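Local structure of type III secretion system effector HopBA1 (Pseudomonas syringae pv. aptata, 5T09) at residues L49-D54 / D200-M205; A81-K86 / K160-L165; K198-G201 / R206-L209; F60-I65 / I186-A191. The protein acts as a type III secreted virulence factor that is recognized by the Arabidopsis resistance protein RBA1, enhancing RBA1 self-association and triggering plant cell death. All coordinates share one frame; numbering follows the deposited sequence.

All four contacts gather around one parallel-cored sheet. Interaction 4 sets helix 60-74 against strand 184-190, whose neighbours in the sheet are strand 49-54 of interaction 1 and strand 77-82, which leads into interaction 2. Centres of interactions 1 and 4 lie about 12 Å apart, as do those of 1 and 2. Interactions 1 and 3 are closest, about 6 Å between centres, sharing Asp200, Gly201 and the potassium ion. In chain order interaction 1 spans both 4 and 2, while interaction 3 is a local closure before strand 209-214. Interactions 1, 2 and 4 thus join segments 74 to 146 residues apart, interaction 2 bringing helix 152-163 to the end of strand 77-82.

Interaction 1 (L49-D54 / D200-M205); sequences LVYIGD and DGPKDM. With K (potassium ion), chain B.
Pro202 lays its pyrrolidine ring over one face of the Tyr51 phenol. Its CG stands 3.6 Å from the ring centroid and only 5° off the normal, which identifies a centred CH-pi contact. The neighbouring CD is displaced toward one side of the aromatic ring, where Pro202 CD and Tyr51 CE2 approach to 3.4 Å. With Tyr51 CG anti to the carbonyl carbon (chi1 -66°), the phenol is carried from strand 49-54 toward the loop 200-205. Met205, a selenomethionine, touches the same ring elsewhere: its CE lies near the ring plane, 3.9 Å from Tyr51 CE1, while SE is 5.1 Å from the centroid in an oblique Met-aromatic contact. Nearer the phenol oxygen, Met205 CB packs 3.5 Å from Tyr51 OH. That hydroxyl is hydrogen-bonded to the carbonyl of Arg206, so this buried polar end has a partner.

Pro202 and Met205 are also the first and last residues of a type II turn, with Lys203 and Asp204 at its corners, closed by a 3.3 Å bond from Met205 N to Pro202 O. The backbone oxygens of Asp200, Pro202 and Met205 each bind the potassium ion at 2.7 Å. Neutral carbonyl dipoles, rather than side-chain carboxylates, make these three bonds, which implies that the site depends on the loop backbone's path; the packing on Tyr51 is consistent with part of that path being held against the sheet.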
loop_
_atom_site.group_PDB
_atom_site.type_symbol
_atom_site.label_atom_id
_atom_site.label_comp_id
_atom_site.label_asym_id
_atom_site.label_seq_id
_atom_site.Cartn_x
_atom_site.Cartn_y
_atom_site.Cartn_z
ATOM N N LEU A 49 -3.712 -6.379 10.009
ATOM C CA LEU A 49 -2.737 -5.717 9.156
ATOM C C LEU A 49 -2.834 -6.288 7.751
ATOM O O LEU A 49 -2.761 -7.507 7.563
ATOM C CB LEU A 49 -1.315 -5.887 9.706
ATOM C CG LEU A 49 -0.188 -5.240 8.897
ATOM C CD1 LEU A 49 -0.373 -3.736 8.810
ATOM C CD2 LEU A 49 1.160 -5.572 9.512
ATOM N N VAL A 50 -3.001 -5.398 6.775
ATOM C CA VAL A 50 -3.067 -5.755 5.364
ATOM C C VAL A 50 -2.028 -4.935 4.617
ATOM O O VAL A 50 -1.880 -3.733 4.862
ATOM C CB VAL A 50 -4.473 -5.507 4.776
ATOM C CG1 VAL A 50 -4.477 -5.704 3.262
ATOM C CG2 VAL A 50 -5.494 -6.427 5.437
ATOM N N TYR A 51 -1.310 -5.584 3.707
ATOM C CA TYR A 51 -0.376 -4.914 2.813
ATOM C C TYR A 51 -0.975 -4.865 1.417
ATOM O O TYR A 51 -1.401 -5.896 0.886
ATOM C CB TYR A 51 0.972 -5.638 2.773
ATOM C CG TYR A 51 1.745 -5.603 4.070
ATOM C CD1 TYR A 51 2.613 -4.560 4.353
ATOM C CD2 TYR A 51 1.611 -6.614 5.010
ATOM C CE1 TYR A 51 3.330 -4.526 5.537
ATOM C CE2 TYR A 51 2.318 -6.589 6.194
ATOM C CZ TYR A 51 3.176 -5.542 6.453
ATOM O OH TYR A 51 3.882 -5.512 7.628
ATOM N N ILE A 52 -1.003 -3.674 0.826
ATOM C CA ILE A 52 -1.436 -3.487 -0.554
ATOM C C ILE A 52 -0.184 -3.286 -1.394
ATOM O O ILE A 52 0.481 -2.249 -1.297
ATOM C CB ILE A 52 -2.400 -2.302 -0.699
ATOM C CG1 ILE A 52 -3.681 -2.556 0.098
ATOM C CG2 ILE A 52 -2.733 -2.061 -2.179
ATOM C CD1 ILE A 52 -4.638 -1.375 0.118
ATOM N N GLY A 53 0.140 -4.275 -2.225
ATOM C CA GLY A 53 1.312 -4.190 -3.070
ATOM C C GLY A 53 1.065 -3.297 -4.266
ATOM O O GLY A 53 0.340 -3.673 -5.192
ATOM N N ASP A 54 1.652 -2.106 -4.257
ATOM C CA ASP A 54 1.398 -1.145 -5.317
ATOM C C ASP A 54 2.156 -1.521 -6.579
ATOM O O ASP A 54 3.277 -2.035 -6.523
ATOM C CB ASP A 54 1.803 0.262 -4.885
ATOM C CG ASP A 54 1.191 1.329 -5.763
ATOM O OD1 ASP A 54 -0.041 1.276 -5.978
ATOM O OD2 ASP A 54 1.937 2.204 -6.252
ATOM N N ASP A 200 5.091 -15.538 6.521
ATOM C CA ASP A 200 5.150 -14.634 7.664
ATOM C C ASP A 200 5.022 -13.162 7.273
ATOM O O ASP A 200 5.415 -12.289 8.056
ATOM C CB ASP A 200 6.462 -14.842 8.429
ATOM C CG ASP A 200 6.252 -14.987 9.922
ATOM O OD1 ASP A 200 5.369 -14.294 10.472
ATOM O OD2 ASP A 200 6.966 -15.797 10.547
ATOM N N GLY A 201 4.472 -12.859 6.101
ATOM C CA GLY A 201 4.366 -11.491 5.649
ATOM C C GLY A 201 5.686 -10.983 5.104
ATOM O O GLY A 201 6.658 -11.734 4.983
ATOM N N PRO A 202 5.751 -9.694 4.766
ATOM C CA PRO A 202 6.977 -9.156 4.166
ATOM C C PRO A 202 8.181 -9.337 5.078
ATOM O O PRO A 202 8.063 -9.374 6.304
ATOM C CB PRO A 202 6.652 -7.674 3.957
ATOM C CG PRO A 202 5.159 -7.620 3.889
ATOM C CD PRO A 202 4.689 -8.676 4.849
ATOM N N LYS A 203 9.354 -9.447 4.460
ATOM C CA LYS A 203 10.585 -9.600 5.221
ATOM C C LYS A 203 10.887 -8.326 6.001
ATOM O O LYS A 203 10.723 -7.213 5.493
ATOM C CB LYS A 203 11.749 -9.938 4.290
ATOM C CG LYS A 203 13.087 -10.076 5.006
ATOM C CD LYS A 203 14.105 -10.852 4.178
ATOM C CE LYS A 203 14.444 -10.143 2.877
ATOM N NZ LYS A 203 15.482 -10.880 2.102
ATOM N N ASP A 204 11.334 -8.499 7.244
ATOM C CA ASP A 204 11.648 -7.396 8.153
ATOM C C ASP A 204 10.437 -6.520 8.450
ATOM O O ASP A 204 10.595 -5.363 8.847
ATOM C CB ASP A 204 12.790 -6.531 7.607
ATOM C CG ASP A 204 14.109 -7.278 7.545
ATOM O OD1 ASP A 204 14.376 -8.091 8.452
ATOM O OD2 ASP A 204 14.877 -7.053 6.586
HETATM N N MSE A 205 9.225 -7.040 8.262
HETATM C CA MSE A 205 8.013 -6.307 8.622
HETATM C C MSE A 205 7.059 -7.218 9.391
HETATM O O MSE A 205 7.231 -8.435 9.406
HETATM C CB MSE A 205 7.326 -5.741 7.372
HETATM C CG MSE A 205 8.276 -5.012 6.423
HETATM SE SE MSE A 205 7.385 -4.121 4.925
HETATM C CE MSE A 205 6.682 -2.578 5.898
HETATM K K K B . 7.664 -10.909 8.494
#

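Interaction 2 (A81-K86 / K160-L165); sequences AVEFVK and KKRLAL
The ionic component joins Glu83 to Arg162 through a single pair of atoms: Glu83 OE2 and Arg162 NH2 form a salt bridge at 2.9 Å. The carboxylate oxygen meets the guanidinium at its edge and in its plane, and the two flat groups are turned only 18° apart, so they lie nearly coplanar. Their connecting chains differ in shape. Glu83 is extended, while Arg162 folds at chi2 (-77°) and chi3 (-56°), which carries its end toward the carboxylate although its first bond does not head there.

Water adds a second connection. One molecule donates to Glu83 OE2 and accepts from Arg162 NH2, each at 2.6 Å, closing a small triangle of polar atoms around the direct pair.

The fold explains why Glu83 is available for this. A type I turn runs from Val82 to Val85 where parallel strand 77-82 leads off, at the C-terminal edge of the sheet, the edge where alpha/beta folds with a parallel core commonly carry their functional loops. Arg162 lies near the C-terminal end of helix 152-163, so the bridge ties that helix to this edge.

Hydrogen bonding to the backbone holds the other carboxylate oxygen: Glu83 OE1 accepts from Gly190 N of strand 184-190. Apolar and aromatic packing completes the surroundings, with Trp169 of helix 166-179 touching both Glu83 and Arg162, and Trp112 of helix 101-112 lying against Glu83.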
loop_
_atom_site.group_PDB
_atom_site.type_symbol
_atom_site.label_atom_id
_atom_site.label_comp_id
_atom_site.label_asym_id
_atom_site.label_seq_id
_atom_site.Cartn_x
_atom_site.Cartn_y
_atom_site.Cartn_z
ATOM N N ALA A 81 -0.863 3.655 6.075
ATOM C CA ALA A 81 0.539 4.052 6.025
ATOM C C ALA A 81 1.057 3.806 4.614
ATOM O O ALA A 81 0.963 2.683 4.102
ATOM C CB ALA A 81 1.347 3.268 7.057
ATOM N N VAL A 82 1.593 4.851 3.978
ATOM C CA VAL A 82 1.855 4.825 2.542
ATOM C C VAL A 82 3.314 5.150 2.255
ATOM O O VAL A 82 3.923 5.999 2.918
ATOM C CB VAL A 82 0.926 5.795 1.783
ATOM C CG1 VAL A 82 -0.525 5.498 2.129
ATOM C CG2 VAL A 82 1.278 7.252 2.088
ATOM N N GLU A 83 3.859 4.478 1.237
ATOM C CA GLU A 83 5.219 4.738 0.776
ATOM C C GLU A 83 5.361 6.130 0.175
ATOM O O GLU A 83 6.461 6.691 0.164
ATOM C CB GLU A 83 5.621 3.691 -0.265
ATOM C CG GLU A 83 6.956 3.967 -0.953
ATOM C CD GLU A 83 7.264 2.995 -2.078
ATOM O OE1 GLU A 83 6.354 2.256 -2.506
ATOM O OE2 GLU A 83 8.424 2.982 -2.545
ATOM N N PHE A 84 4.273 6.701 -0.331
ATOM C CA PHE A 84 4.372 7.918 -1.129
ATOM C C PHE A 84 4.796 9.129 -0.310
ATOM O O PHE A 84 5.167 10.152 -0.895
ATOM C CB PHE A 84 3.034 8.178 -1.815
ATOM C CG PHE A 84 2.463 6.961 -2.486
ATOM C CD1 PHE A 84 3.142 6.350 -3.525
ATOM C CD2 PHE A 84 1.256 6.424 -2.070
ATOM C CE1 PHE A 84 2.629 5.224 -4.139
ATOM C CE2 PHE A 84 0.733 5.304 -2.683
ATOM C CZ PHE A 84 1.420 4.701 -3.720
ATOM N N VAL A 85 4.766 9.034 1.017
ATOM C CA VAL A 85 5.147 10.125 1.904
ATOM C C VAL A 85 6.266 9.634 2.804
ATOM O O VAL A 85 6.185 8.531 3.361
ATOM C CB VAL A 85 3.959 10.620 2.747
ATOM C CG1 VAL A 85 4.384 11.777 3.643
ATOM C CG2 VAL A 85 2.809 11.032 1.851
ATOM N N LYS A 86 7.299 10.452 2.951
ATOM C CA LYS A 86 8.378 10.143 3.871
ATOM C C LYS A 86 7.915 10.402 5.295
ATOM O O LYS A 86 7.252 11.404 5.575
ATOM C CB LYS A 86 9.615 10.976 3.538
ATOM C CG LYS A 86 10.194 10.628 2.176
ATOM C CD LYS A 86 10.832 11.818 1.481
ATOM C CE LYS A 86 11.119 11.509 0.014
ATOM N NZ LYS A 86 9.890 11.147 -0.758
ATOM N N LYS A 160 17.619 -5.069 -4.067
ATOM C CA LYS A 160 18.086 -5.501 -2.753
ATOM C C LYS A 160 18.288 -4.311 -1.825
ATOM O O LYS A 160 17.929 -4.365 -0.644
ATOM C CB LYS A 160 19.389 -6.290 -2.879
ATOM C CG LYS A 160 19.320 -7.515 -3.774
ATOM C CD LYS A 160 18.684 -8.695 -3.071
ATOM C CE LYS A 160 18.818 -9.954 -3.903
ATOM N NZ LYS A 160 18.194 -11.125 -3.234
ATOM N N LYS A 161 18.876 -3.227 -2.339
ATOM C CA LYS A 161 19.077 -2.041 -1.515
ATOM C C LYS A 161 17.744 -1.419 -1.121
ATOM O O LYS A 161 17.554 -1.024 0.036
ATOM C CB LYS A 161 19.950 -1.028 -2.254
ATOM C CG LYS A 161 21.386 -1.497 -2.480
ATOM C CD LYS A 161 22.141 -0.574 -3.432
ATOM C CE LYS A 161 23.548 -1.087 -3.712
ATOM N NZ LYS A 161 24.235 -0.297 -4.771
ATOM N N ARG A 162 16.802 -1.335 -2.064
ATOM C CA ARG A 162 15.477 -0.812 -1.745
ATOM C C ARG A 162 14.812 -1.628 -0.646
ATOM O O ARG A 162 14.203 -1.067 0.273
ATOM C CB ARG A 162 14.602 -0.801 -2.999
ATOM C CG ARG A 162 15.024 0.204 -4.059
ATOM C CD ARG A 162 14.614 1.615 -3.679
ATOM N NE ARG A 162 13.182 1.724 -3.418
ATOM C CZ ARG A 162 12.618 2.728 -2.757
ATOM N NH1 ARG A 162 13.362 3.720 -2.283
ATOM N NH2 ARG A 162 11.307 2.738 -2.563
ATOM N N LEU A 163 14.912 -2.958 -0.722
ATOM C CA LEU A 163 14.270 -3.805 0.278
ATOM C C LEU A 163 14.896 -3.660 1.655
ATOM O O LEU A 163 14.270 -4.050 2.646
ATOM C CB LEU A 163 14.315 -5.269 -0.158
ATOM C CG LEU A 163 13.039 -5.744 -0.856
ATOM C CD1 LEU A 163 12.731 -4.900 -2.087
ATOM C CD2 LEU A 163 13.150 -7.215 -1.226
ATOM N N ALA A 164 16.105 -3.103 1.750
ATOM C CA ALA A 164 16.694 -2.857 3.060
ATOM C C ALA A 164 15.876 -1.861 3.870
ATOM O O ALA A 164 16.025 -1.803 5.096
ATOM C CB ALA A 164 18.130 -2.350 2.910
ATOM N N LEU A 165 15.014 -1.084 3.215
ATOM C CA LEU A 165 14.197 -0.093 3.901
ATOM C C LEU A 165 12.976 -0.692 4.582
ATOM O O LEU A 165 12.301 0.021 5.327
ATOM C CB LEU A 165 13.730 0.978 2.911
ATOM C CG LEU A 165 14.813 1.795 2.210
ATOM C CD1 LEU A 165 14.175 2.737 1.202
ATOM C CD2 LEU A 165 15.649 2.570 3.219
HETATM O O HOH W 1 10.034 4.988 -2.189
#

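Interaction 3 (K198-G201 / R206-L209); sequences KTDG and RPGL. With K (potassium ion), chain B.
Gly201 passes its backbone directly by Pro207, CA to CA, at 4.4 Å, and its CA also lies 4.1 Å from Gly208 O. This is the tight side of the contact, judged by space rather than by distance: Gly201 and Gly208 are buried, and the direction in which a beta carbon would leave Gly201 is filled by Pro207 CA and Gly208 N. The lack of a side chain at Gly201 thus permits the pass, and its positive phi (79°) is a backbone state that glycine takes easily. Beside it, Pro207 CA directs a CA-H...O contact to Asp200 O at 3.5 Å, with 137° at the hydrogen, a bent and presumably weak attraction. The same carbonyl oxygen is a potassium ligand, and the ion would probably polarise it further.

Toward solvent the contact is more loosely held. The Asp200 side chain and the Pro207 ring lie side by side, pointing the same way, and both are partly exposed. Asp200 OD1 comes 3.4 Å from Pro207 CG, yet it makes a weak hydrogen bond to Asn24 ND2, and Asp200 is poorly ordered. The Arg206 side chain starts out away from residues 198-201, and its NE makes a salt bridge to Asp170 of helix 166-179.

The two backbones thus close the neck of a short loop whose intervening residues supply the remaining protein ligands of the ion, an arrangement characteristic of a cation site built from main-chain carbonyls.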
loop_
_atom_site.group_PDB
_atom_site.type_symbol
_atom_site.label_atom_id
_atom_site.label_comp_id
_atom_site.label_asym_id
_atom_site.label_seq_id
_atom_site.Cartn_x
_atom_site.Cartn_y
_atom_site.Cartn_z
ATOM N N LYS A 198 4.338 -15.116 1.965
ATOM C CA LYS A 198 3.238 -16.032 2.247
ATOM C C LYS A 198 3.281 -16.520 3.689
ATOM O O LYS A 198 2.276 -16.465 4.406
ATOM C CB LYS A 198 3.280 -17.217 1.283
ATOM C CG LYS A 198 2.147 -18.216 1.491
ATOM C CD LYS A 198 2.232 -19.375 0.514
ATOM C CE LYS A 198 1.107 -20.371 0.746
ATOM N NZ LYS A 198 1.245 -21.587 -0.104
ATOM N N THR A 199 4.442 -17.000 4.133
ATOM C CA THR A 199 4.519 -17.659 5.433
ATOM C C THR A 199 4.361 -16.660 6.574
ATOM O O THR A 199 3.577 -16.887 7.504
ATOM C CB THR A 199 5.841 -18.417 5.556
ATOM O OG1 THR A 199 6.936 -17.495 5.493
ATOM C CG2 THR A 199 5.978 -19.436 4.431
ATOM N N ASP A 200 5.091 -15.538 6.521
ATOM C CA ASP A 200 5.150 -14.634 7.664
ATOM C C ASP A 200 5.022 -13.162 7.273
ATOM O O ASP A 200 5.415 -12.289 8.056
ATOM C CB ASP A 200 6.462 -14.842 8.429
ATOM C CG ASP A 200 6.252 -14.987 9.922
ATOM O OD1 ASP A 200 5.369 -14.294 10.472
ATOM O OD2 ASP A 200 6.966 -15.797 10.547
ATOM N N GLY A 201 4.472 -12.859 6.101
ATOM C CA GLY A 201 4.366 -11.491 5.649
ATOM C C GLY A 201 5.686 -10.983 5.104
ATOM O O GLY A 201 6.658 -11.734 4.983
ATOM N N ARG A 206 6.056 -6.623 10.033
ATOM C CA ARG A 206 5.133 -7.394 10.848
ATOM C C ARG A 206 4.279 -8.313 9.973
ATOM O O ARG A 206 3.941 -7.964 8.838
ATOM C CB ARG A 206 4.221 -6.470 11.643
ATOM C CG ARG A 206 4.934 -5.562 12.620
ATOM C CD ARG A 206 4.039 -4.396 12.990
ATOM N NE ARG A 206 3.802 -3.531 11.839
ATOM C CZ ARG A 206 2.874 -2.582 11.789
ATOM N NH1 ARG A 206 2.081 -2.363 12.828
ATOM N NH2 ARG A 206 2.743 -1.849 10.695
ATOM N N PRO A 207 3.895 -9.482 10.486
ATOM C CA PRO A 207 3.022 -10.369 9.705
ATOM C C PRO A 207 1.716 -9.678 9.340
ATOM O O PRO A 207 1.126 -8.955 10.143
ATOM C CB PRO A 207 2.785 -11.559 10.642
ATOM C CG PRO A 207 3.889 -11.502 11.636
ATOM C CD PRO A 207 4.218 -10.054 11.803
ATOM N N GLY A 208 1.270 -9.908 8.111
ATOM C CA GLY A 208 0.011 -9.347 7.658
ATOM C C GLY A 208 -0.419 -9.992 6.361
ATOM O O GLY A 208 0.360 -10.670 5.687
ATOM N N LEU A 209 -1.684 -9.767 6.024
ATOM C CA LEU A 209 -2.244 -10.240 4.765
ATOM C C LEU A 209 -1.738 -9.352 3.634
ATOM O O LEU A 209 -1.929 -8.133 3.665
ATOM C CB LEU A 209 -3.772 -10.225 4.847
ATOM C CG LEU A 209 -4.626 -10.874 3.748
ATOM C CD1 LEU A 209 -4.733 -9.995 2.510
ATOM C CD2 LEU A 209 -4.084 -12.242 3.388
HETATM K K K B . 7.664 -10.909 8.494
#

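Interaction 4 (F60-I65 / I186-A191); sequences FIPKLI and IVWGGA
Trp188 reaches from strand 184-190 toward helix 60-74, meeting Ile61, Pro62 and Ile65 with its indole. From CB the side chain leaves with CG anti to the backbone N (chi1 180°), which lays the ring system beneath the helix. CG is still at the fringe, 4.1 Å from Ile65 CD1. At the fused bond the contact tightens: CD2 lies 3.4 Å from Ile65 CD1, and CE2 is almost as near. On the pyrrole side NE1 passes 3.9 Å from Ile61 CG2, an oblique approach, while its N-H is used in a hydrogen bond to Asp54 OD1 of strand 49-54. In the six-membered ring, CE3, CZ3, CH2 and CZ2 all lie under the Ile65 CD1 methyl, which sits 3.2 Å from the ring centroid and 6° off the normal, a close CH-pi contact over the middle of the face. At the far tip CH2 finds Pro62 CB at 3.9 Å, near the ring plane. The indole is therefore covered on one face by Ile65 and bordered at its outer edge by Pro62; Phe84 places its own edge on the opposite face.

The axes of segments 60-65 and 186-190 run nearly antiparallel at 166°, 11.8 Å apart at closest approach. Helix 60-74 links strands 49-54 and 77-82 in a beta-alpha-beta crossover, and strand 184-190, which lies between those two in the sheet, supplies Trp188 to the helix's inner face, while Pro62 also touches helix 117-132.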
loop_
_atom_site.group_PDB
_atom_site.type_symbol
_atom_site.label_atom_id
_atom_site.label_comp_id
_atom_site.label_asym_id
_atom_site.label_seq_id
_atom_site.Cartn_x
_atom_site.Cartn_y
_atom_site.Cartn_z
ATOM N N PHE A 60 -5.893 1.486 -11.449
ATOM C CA PHE A 60 -6.896 0.658 -10.784
ATOM C C PHE A 60 -6.712 0.648 -9.272
ATOM O O PHE A 60 -7.695 0.654 -8.522
ATOM C CB PHE A 60 -6.845 -0.770 -11.328
ATOM C CG PHE A 60 -7.715 -1.734 -10.576
ATOM C CD1 PHE A 60 -9.049 -1.895 -10.917
ATOM C CD2 PHE A 60 -7.201 -2.479 -9.526
ATOM C CE1 PHE A 60 -9.853 -2.777 -10.227
ATOM C CE2 PHE A 60 -8.001 -3.365 -8.834
ATOM C CZ PHE A 60 -9.328 -3.513 -9.183
ATOM N N ILE A 61 -5.468 0.623 -8.803
ATOM C CA ILE A 61 -5.175 0.389 -7.390
ATOM C C ILE A 61 -5.591 1.600 -6.561
ATOM O O ILE A 61 -6.356 1.440 -5.598
ATOM C CB ILE A 61 -3.692 0.027 -7.200
ATOM C CG1 ILE A 61 -3.418 -1.327 -7.866
ATOM C CG2 ILE A 61 -3.327 -0.038 -5.720
ATOM C CD1 ILE A 61 -1.961 -1.698 -7.991
ATOM N N PRO A 62 -5.131 2.816 -6.869
ATOM C CA PRO A 62 -5.609 3.976 -6.097
ATOM C C PRO A 62 -7.104 4.216 -6.236
ATOM O O PRO A 62 -7.737 4.673 -5.278
ATOM C CB PRO A 62 -4.787 5.145 -6.663
ATOM C CG PRO A 62 -4.291 4.674 -7.985
ATOM C CD PRO A 62 -4.090 3.199 -7.838
ATOM N N LYS A 63 -7.690 3.927 -7.399
ATOM C CA LYS A 63 -9.141 4.026 -7.537
ATOM C C LYS A 63 -9.846 3.055 -6.602
ATOM O O LYS A 63 -10.866 3.395 -5.990
ATOM C CB LYS A 63 -9.557 3.753 -8.982
ATOM C CG LYS A 63 -9.388 4.929 -9.926
ATOM C CD LYS A 63 -9.818 4.575 -11.352
ATOM C CE LYS A 63 -11.292 4.181 -11.432
ATOM N NZ LYS A 63 -11.732 3.934 -12.837
ATOM N N LEU A 64 -9.323 1.833 -6.490
ATOM C CA LEU A 64 -9.912 0.858 -5.581
ATOM C C LEU A 64 -9.910 1.375 -4.147
ATOM O O LEU A 64 -10.910 1.251 -3.433
ATOM C CB LEU A 64 -9.153 -0.466 -5.676
ATOM C CG LEU A 64 -9.547 -1.537 -4.655
ATOM C CD1 LEU A 64 -11.025 -1.873 -4.775
ATOM C CD2 LEU A 64 -8.692 -2.779 -4.838
ATOM N N ILE A 65 -8.795 1.961 -3.708
ATOM C CA ILE A 65 -8.713 2.459 -2.337
ATOM C C ILE A 65 -9.709 3.594 -2.125
ATOM O O ILE A 65 -10.394 3.653 -1.097
ATOM C CB ILE A 65 -7.270 2.886 -2.015
ATOM C CG1 ILE A 65 -6.359 1.651 -2.023
ATOM C CG2 ILE A 65 -7.197 3.591 -0.664
ATOM C CD1 ILE A 65 -4.877 1.950 -1.869
ATOM N N ILE A 186 -3.538 -0.500 7.279
ATOM C CA ILE A 186 -3.131 -0.940 5.952
ATOM C C ILE A 186 -1.820 -0.250 5.618
ATOM O O ILE A 186 -1.674 0.959 5.840
ATOM C CB ILE A 186 -4.201 -0.626 4.889
ATOM C CG1 ILE A 186 -5.456 -1.456 5.148
ATOM C CG2 ILE A 186 -3.659 -0.894 3.479
ATOM C CD1 ILE A 186 -6.651 -1.047 4.316
ATOM N N VAL A 187 -0.868 -1.018 5.095
ATOM C CA VAL A 187 0.393 -0.495 4.586
ATOM C C VAL A 187 0.363 -0.610 3.070
ATOM O O VAL A 187 0.162 -1.704 2.527
ATOM C CB VAL A 187 1.597 -1.245 5.180
ATOM C CG1 VAL A 187 2.885 -0.890 4.445
ATOM C CG2 VAL A 187 1.726 -0.930 6.658
ATOM N N TRP A 188 0.568 0.516 2.393
ATOM C CA TRP A 188 0.451 0.615 0.941
ATOM C C TRP A 188 1.806 1.042 0.395
ATOM O O TRP A 188 2.267 2.157 0.664
ATOM C CB TRP A 188 -0.652 1.606 0.567
ATOM C CG TRP A 188 -0.874 1.805 -0.900
ATOM C CD1 TRP A 188 -0.435 1.016 -1.921
ATOM C CD2 TRP A 188 -1.604 2.875 -1.504
ATOM N NE1 TRP A 188 -0.853 1.530 -3.128
ATOM C CE2 TRP A 188 -1.573 2.673 -2.896
ATOM C CE3 TRP A 188 -2.285 3.987 -0.999
ATOM C CZ2 TRP A 188 -2.192 3.545 -3.790
ATOM C CZ3 TRP A 188 -2.899 4.848 -1.885
ATOM C CH2 TRP A 188 -2.845 4.626 -3.265
ATOM N N GLY A 189 2.446 0.150 -0.354
ATOM C CA GLY A 189 3.773 0.407 -0.880
ATOM C C GLY A 189 4.075 -0.542 -2.014
ATOM O O GLY A 189 3.316 -1.472 -2.297
ATOM N N GLY A 190 5.211 -0.295 -2.664
ATOM C CA GLY A 190 5.610 -1.075 -3.822
ATOM C C GLY A 190 5.598 -2.569 -3.578
ATOM O O GLY A 190 6.185 -3.053 -2.607
ATOM N N ALA A 191 4.947 -3.308 -4.482
ATOM C CA ALA A 191 4.756 -4.742 -4.291
ATOM C C ALA A 191 6.081 -5.489 -4.186
ATOM O O ALA A 191 6.147 -6.538 -3.536
ATOM C CB ALA A 191 3.921 -5.311 -5.437
#